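Local coordinates for protein voltage-sensor containing phosphatase (Ciona intestinalis, PDB 3V0D) that probably dephosphorylates phosphoinositide lipids under the control of a voltage sensor, through a PTEN-like cytosolic region of phosphatase and C2 domains, at residues K66-Y78 / F83-H95. The protein carries 1 engineered substitution. Numbering follows the deposited sequence.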
loop_
_atom_site.group_PDB
_atom_site.type_symbol
_atom_site.label_atom_id
_atom_site.label_comp_id
_atom_site.label_asym_id
_atom_site.label_seq_id
_atom_site.Cartn_x
_atom_site.Cartn_y
_atom_site.Cartn_z
ATOM N N LYS A 66 11.202 -20.303 17.506
ATOM C CA LYS A 66 11.660 -18.919 17.568
ATOM C C LYS A 66 11.254 -18.133 16.328
ATOM O O LYS A 66 11.933 -17.157 15.959
ATOM C CB LYS A 66 13.174 -18.866 17.779
ATOM C CG LYS A 66 13.589 -19.315 19.184
ATOM C CD LYS A 66 15.000 -18.841 19.538
ATOM C CE LYS A 66 15.576 -19.620 20.692
ATOM N NZ LYS A 66 14.782 -19.462 21.930
ATOM N N PHE A 67 10.142 -18.514 15.705
ATOM C CA PHE A 67 9.644 -17.758 14.555
ATOM C C PHE A 67 8.186 -17.337 14.701
ATOM O O PHE A 67 7.385 -17.977 15.402
ATOM C CB PHE A 67 9.838 -18.559 13.253
ATOM C CG PHE A 67 9.004 -19.811 13.178
ATOM C CD1 PHE A 67 7.703 -19.759 12.697
ATOM C CD2 PHE A 67 9.503 -21.041 13.617
ATOM C CE1 PHE A 67 6.913 -20.904 12.642
ATOM C CE2 PHE A 67 8.709 -22.192 13.553
ATOM C CZ PHE A 67 7.419 -22.109 13.076
ATOM N N ARG A 68 7.838 -16.275 13.976
ATOM C CA ARG A 68 6.455 -15.836 13.830
ATOM C C ARG A 68 6.273 -15.489 12.362
ATOM O O ARG A 68 7.116 -14.787 11.781
ATOM C CB ARG A 68 6.151 -14.658 14.736
ATOM C CG ARG A 68 4.700 -14.270 14.863
ATOM C CD ARG A 68 4.508 -13.527 16.165
ATOM N NE ARG A 68 3.132 -13.134 16.433
ATOM C CZ ARG A 68 2.180 -13.988 16.789
ATOM N NH1 ARG A 68 2.458 -15.284 16.881
ATOM N NH2 ARG A 68 0.955 -13.529 17.046
ATOM N N ILE A 69 5.177 -15.962 11.776
ATOM C CA ILE A 69 4.862 -15.743 10.354
ATOM C C ILE A 69 3.738 -14.733 10.244
ATOM O O ILE A 69 2.735 -14.849 10.952
ATOM C CB ILE A 69 4.396 -17.070 9.701
ATOM C CG1 ILE A 69 5.343 -18.248 10.018
ATOM C CG2 ILE A 69 4.177 -16.875 8.188
ATOM C CD1 ILE A 69 6.762 -18.063 9.533
ATOM N N TYR A 70 3.892 -13.779 9.322
ATOM C CA TYR A 70 2.847 -12.801 9.034
ATOM C C TYR A 70 2.370 -12.984 7.607
ATOM O O TYR A 70 3.159 -12.831 6.657
ATOM C CB TYR A 70 3.392 -11.375 9.246
ATOM C CG TYR A 70 3.757 -11.105 10.682
ATOM C CD1 TYR A 70 5.009 -11.406 11.175
ATOM C CD2 TYR A 70 2.802 -10.602 11.572
ATOM C CE1 TYR A 70 5.345 -11.182 12.511
ATOM C CE2 TYR A 70 3.114 -10.384 12.923
ATOM C CZ TYR A 70 4.387 -10.689 13.370
ATOM O OH TYR A 70 4.742 -10.467 14.678
ATOM N N ASN A 71 1.088 -13.323 7.470
ATOM C CA ASN A 71 0.444 -13.460 6.166
ATOM C C ASN A 71 -0.316 -12.175 5.892
ATOM O O ASN A 71 -1.306 -11.889 6.574
ATOM C CB ASN A 71 -0.507 -14.662 6.175
ATOM C CG ASN A 71 -1.323 -14.753 4.912
ATOM O OD1 ASN A 71 -1.099 -14.026 3.950
ATOM N ND2 ASN A 71 -2.293 -15.642 4.898
ATOM N N LEU A 72 0.146 -11.409 4.902
ATOM C CA LEU A 72 -0.419 -10.089 4.591
ATOM C C LEU A 72 -1.505 -10.150 3.518
ATOM O O LEU A 72 -1.962 -9.112 3.047
ATOM C CB LEU A 72 0.673 -9.139 4.174
ATOM C CG LEU A 72 1.499 -8.497 5.277
ATOM C CD1 LEU A 72 1.898 -9.434 6.398
ATOM C CD2 LEU A 72 2.655 -7.759 4.693
ATOM N N CYS A 73 -1.935 -11.349 3.121
ATOM C CA CYS A 73 -2.877 -11.456 1.994
ATOM C C CYS A 73 -4.309 -11.506 2.469
ATOM O O CYS A 73 -4.730 -12.465 3.130
ATOM C CB CYS A 73 -2.617 -12.735 1.204
ATOM S SG CYS A 73 -0.968 -12.850 0.515
ATOM N N SER A 74 -5.120 -10.532 2.064
ATOM C CA SER A 74 -6.548 -10.653 2.305
ATOM C C SER A 74 -7.134 -11.811 1.495
ATOM O O SER A 74 -8.171 -12.356 1.863
ATOM C CB SER A 74 -7.286 -9.372 1.955
ATOM O OG SER A 74 -7.186 -9.164 0.556
ATOM N N GLU A 75 -6.496 -12.176 0.388
ATOM C CA GLU A 75 -7.134 -13.060 -0.581
ATOM C C GLU A 75 -7.079 -14.526 -0.180
ATOM O O GLU A 75 -7.878 -15.296 -0.708
ATOM C CB GLU A 75 -6.440 -12.896 -1.935
ATOM C CG GLU A 75 -6.562 -11.490 -2.516
ATOM C CD GLU A 75 -5.457 -10.507 -2.099
ATOM O OE1 GLU A 75 -5.416 -9.407 -2.693
ATOM O OE2 GLU A 75 -4.644 -10.821 -1.213
ATOM N N ARG A 76 -6.136 -14.919 0.665
ATOM C CA ARG A 76 -5.857 -16.344 0.864
ATOM C C ARG A 76 -5.157 -16.571 2.186
ATOM O O ARG A 76 -4.144 -15.911 2.465
ATOM C CB ARG A 76 -4.926 -16.919 -0.241
ATOM C CG ARG A 76 -5.523 -17.155 -1.605
ATOM C CD ARG A 76 -4.538 -17.946 -2.468
ATOM N NE ARG A 76 -3.314 -17.202 -2.778
ATOM C CZ ARG A 76 -2.254 -17.714 -3.406
ATOM N NH1 ARG A 76 -2.240 -18.991 -3.778
ATOM N NH2 ARG A 76 -1.199 -16.944 -3.669
ATOM N N GLY A 77 -5.705 -17.502 2.986
ATOM C CA GLY A 77 -4.979 -18.101 4.101
ATOM C C GLY A 77 -4.530 -19.507 3.727
ATOM O O GLY A 77 -4.401 -19.864 2.563
ATOM N N TYR A 78 -4.272 -20.309 4.751
ATOM C CA TYR A 78 -3.737 -21.655 4.618
ATOM C C TYR A 78 -3.850 -22.326 5.985
ATOM O O TYR A 78 -4.270 -21.683 6.960
ATOM C CB TYR A 78 -2.275 -21.690 4.109
ATOM C CG TYR A 78 -1.342 -20.682 4.739
ATOM C CD1 TYR A 78 -0.760 -20.890 5.993
ATOM C CD2 TYR A 78 -1.005 -19.528 4.056
ATOM C CE1 TYR A 78 0.101 -19.945 6.556
ATOM C CE2 TYR A 78 -0.158 -18.603 4.600
ATOM C CZ TYR A 78 0.410 -18.809 5.840
ATOM O OH TYR A 78 1.281 -17.902 6.390
ATOM N N PHE A 83 2.534 -24.312 10.569
ATOM C CA PHE A 83 3.536 -23.435 11.190
ATOM C C PHE A 83 3.370 -23.434 12.716
ATOM O O PHE A 83 3.719 -22.467 13.389
ATOM C CB PHE A 83 3.399 -22.013 10.626
ATOM C CG PHE A 83 3.826 -21.898 9.195
ATOM C CD1 PHE A 83 2.895 -21.837 8.177
ATOM C CD2 PHE A 83 5.183 -21.858 8.883
ATOM C CE1 PHE A 83 3.317 -21.722 6.858
ATOM C CE2 PHE A 83 5.601 -21.771 7.549
ATOM C CZ PHE A 83 4.664 -21.680 6.552
ATOM N N ASP A 84 2.830 -24.533 13.246
ATOM C CA ASP A 84 2.622 -24.678 14.693
ATOM C C ASP A 84 1.811 -23.523 15.279
ATOM O O ASP A 84 2.014 -23.124 16.424
ATOM C CB ASP A 84 3.942 -24.906 15.448
ATOM C CG ASP A 84 4.586 -26.260 15.120
ATOM O OD1 ASP A 84 3.905 -27.169 14.610
ATOM O OD2 ASP A 84 5.799 -26.410 15.371
ATOM N N ASN A 85 0.869 -23.004 14.491
ATOM C CA ASN A 85 -0.064 -21.975 14.943
ATOM C C ASN A 85 0.629 -20.659 15.262
ATOM O O ASN A 85 0.125 -19.871 16.059
ATOM C CB ASN A 85 -0.901 -22.460 16.132
ATOM C CG ASN A 85 -1.508 -23.805 15.854
ATOM O OD1 ASN A 85 -2.214 -23.972 14.845
ATOM N ND2 ASN A 85 -1.213 -24.783 16.707
ATOM N N HIS A 86 1.771 -20.405 14.632
ATOM C CA HIS A 86 2.512 -19.152 14.858
ATOM C C HIS A 86 2.345 -18.201 13.676
ATOM O O HIS A 86 3.314 -17.629 13.192
ATOM C CB HIS A 86 4.000 -19.469 15.063
ATOM C CG HIS A 86 4.269 -20.383 16.208
ATOM N ND1 HIS A 86 3.729 -20.182 17.457
ATOM C CD2 HIS A 86 5.006 -21.518 16.293
ATOM C CE1 HIS A 86 4.123 -21.152 18.269
ATOM N NE2 HIS A 86 4.914 -21.964 17.590
ATOM N N VAL A 87 1.119 -18.028 13.227
ATOM C CA VAL A 87 0.807 -17.180 12.074
ATOM C C VAL A 87 -0.125 -16.068 12.523
ATOM O O VAL A 87 -1.060 -16.306 13.270
ATOM C CB VAL A 87 0.159 -17.994 10.936
ATOM C CG1 VAL A 87 -0.070 -17.110 9.689
ATOM C CG2 VAL A 87 0.991 -19.206 10.588
ATOM N N TYR A 88 0.158 -14.865 12.033
ATOM C CA TYR A 88 -0.650 -13.672 12.281
ATOM C C TYR A 88 -1.084 -13.125 10.923
ATOM O O TYR A 88 -0.242 -12.905 10.056
ATOM C CB TYR A 88 0.209 -12.680 13.056
ATOM C CG TYR A 88 -0.455 -11.374 13.437
ATOM C CD1 TYR A 88 -0.826 -11.138 14.758
ATOM C CD2 TYR A 88 -0.641 -10.347 12.518
ATOM C CE1 TYR A 88 -1.380 -9.926 15.138
ATOM C CE2 TYR A 88 -1.195 -9.127 12.896
ATOM C CZ TYR A 88 -1.559 -8.927 14.198
ATOM O OH TYR A 88 -2.118 -7.748 14.592
ATOM N N ARG A 89 -2.370 -12.892 10.736
ATOM C CA ARG A 89 -2.873 -12.384 9.455
ATOM C C ARG A 89 -3.129 -10.890 9.499
ATOM O O ARG A 89 -3.725 -10.363 10.442
ATOM C CB ARG A 89 -4.186 -13.109 9.063
ATOM C CG ARG A 89 -4.004 -14.565 8.551
ATOM C CD ARG A 89 -5.208 -15.143 7.841
ATOM N NE ARG A 89 -5.437 -14.531 6.521
ATOM C CZ ARG A 89 -6.420 -14.896 5.679
ATOM N NH1 ARG A 89 -7.264 -15.868 6.014
ATOM N NH2 ARG A 89 -6.596 -14.297 4.491
ATOM N N VAL A 90 -2.678 -10.201 8.455
ATOM C CA VAL A 90 -3.000 -8.794 8.219
ATOM C C VAL A 90 -3.741 -8.766 6.879
ATOM O O VAL A 90 -3.182 -9.182 5.862
ATOM C CB VAL A 90 -1.725 -7.888 8.154
ATOM C CG1 VAL A 90 -2.134 -6.432 8.150
ATOM C CG2 VAL A 90 -0.766 -8.170 9.308
ATOM N N MET A 91 -4.994 -8.317 6.872
ATOM C CA MET A 91 -5.824 -8.454 5.674
ATOM C C MET A 91 -5.586 -7.271 4.744
ATOM O O MET A 91 -6.228 -6.241 4.887
ATOM C CB MET A 91 -7.293 -8.569 6.082
ATOM C CG MET A 91 -7.552 -9.784 6.966
ATOM S SD MET A 91 -7.345 -11.367 6.128
ATOM C CE MET A 91 -8.923 -11.525 5.298
ATOM N N ILE A 92 -4.629 -7.387 3.847
ATOM C CA ILE A 92 -4.296 -6.302 2.910
ATOM C C ILE A 92 -4.592 -6.806 1.500
ATOM O O ILE A 92 -4.140 -7.882 1.105
ATOM C CB ILE A 92 -2.817 -5.886 3.015
ATOM C CG1 ILE A 92 -2.418 -5.605 4.483
ATOM C CG2 ILE A 92 -2.593 -4.649 2.145
ATOM C CD1 ILE A 92 -0.930 -5.405 4.654
ATOM N N ASP A 93 -5.349 -6.030 0.714
ATOM C CA ASP A 93 -5.547 -6.387 -0.685
ATOM C C ASP A 93 -4.267 -6.131 -1.479
ATOM O O ASP A 93 -3.539 -5.159 -1.220
ATOM C CB ASP A 93 -6.661 -5.547 -1.297
ATOM C CG ASP A 93 -8.020 -5.805 -0.713
ATOM O OD1 ASP A 93 -8.241 -6.788 0.017
ATOM O OD2 ASP A 93 -8.921 -4.990 -1.036
ATOM N N ASP A 94 -4.015 -6.968 -2.477
ATOM C CA ASP A 94 -2.826 -6.789 -3.301
ATOM C C ASP A 94 -2.824 -5.375 -3.891
ATOM O O ASP A 94 -3.880 -4.855 -4.306
ATOM C CB ASP A 94 -2.800 -7.852 -4.399
ATOM C CG ASP A 94 -1.412 -8.095 -4.964
ATOM O OD1 ASP A 94 -1.286 -8.985 -5.834
ATOM O OD2 ASP A 94 -0.464 -7.432 -4.507
ATOM N N HIS A 95 -1.657 -4.741 -3.883
ATOM C CA HIS A 95 -1.518 -3.383 -4.449
ATOM C C HIS A 95 -2.230 -2.328 -3.622
ATOM O O HIS A 95 -2.460 -1.225 -4.115
ATOM C CB HIS A 95 -1.930 -3.290 -5.931
ATOM C CG HIS A 95 -1.463 -4.439 -6.724
ATOM N ND1 HIS A 95 -0.133 -4.754 -6.895
ATOM C CD2 HIS A 95 -2.168 -5.375 -7.379
ATOM C CE1 HIS A 95 -0.044 -5.852 -7.633
ATOM N NE2 HIS A 95 -1.266 -6.237 -7.956
HETATM O O HOH W 1 0.150 -17.149 17.277
HETATM O O HOH W 2 -3.896 -12.390 5.749
#
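With Asn-71 CG anti to its own N (chi1 173°) and the Arg-89 chain bent at chi3, amide and guanidinium run side by side, their planes 4° apart, on one face of a parallel beta pair in the PTEN-type phosphatase domain. Strands 67-73 and 87-92 are in register from Ile-69/Val-87 to Asn-71/Arg-89, where Ile-69 N, for example, bonds His-86 O at 2.9 Å. A beta bulge then shifts the register by one, pairing Cys-73 with Ile-92; the longer Ile-92 N to Leu-72 O bond, 3.3 Å with the donor above the carbonyl plane, falls at the shift. Arg-89 NH2 meets Cys-73 O at 2.9 Å, close to the guanidinium plane, while Gly-77 CA lies over one guanidinium face. Water 2 accepts from Arg-89 NE. Asn-71 OD1 takes the N-H of Cys-73 in an Asx turn, and its ND2 reaches Arg-76 O in the amide plane, tying down the loop after the strand.

At the other end, His-86 turns its ring edge to the face of Phe-67, planes at 86°. On the sheet face opposite Asn-71 and Arg-89, Tyr-88 CD2 meets the edge of the Tyr-70 ring at CD2, 3.6 Å away. Past the bulge, Asp-93, also salt-bridged to Arg-231, receives Ser-74 OG on the anti lone pair of OD1 at 2.7 Å.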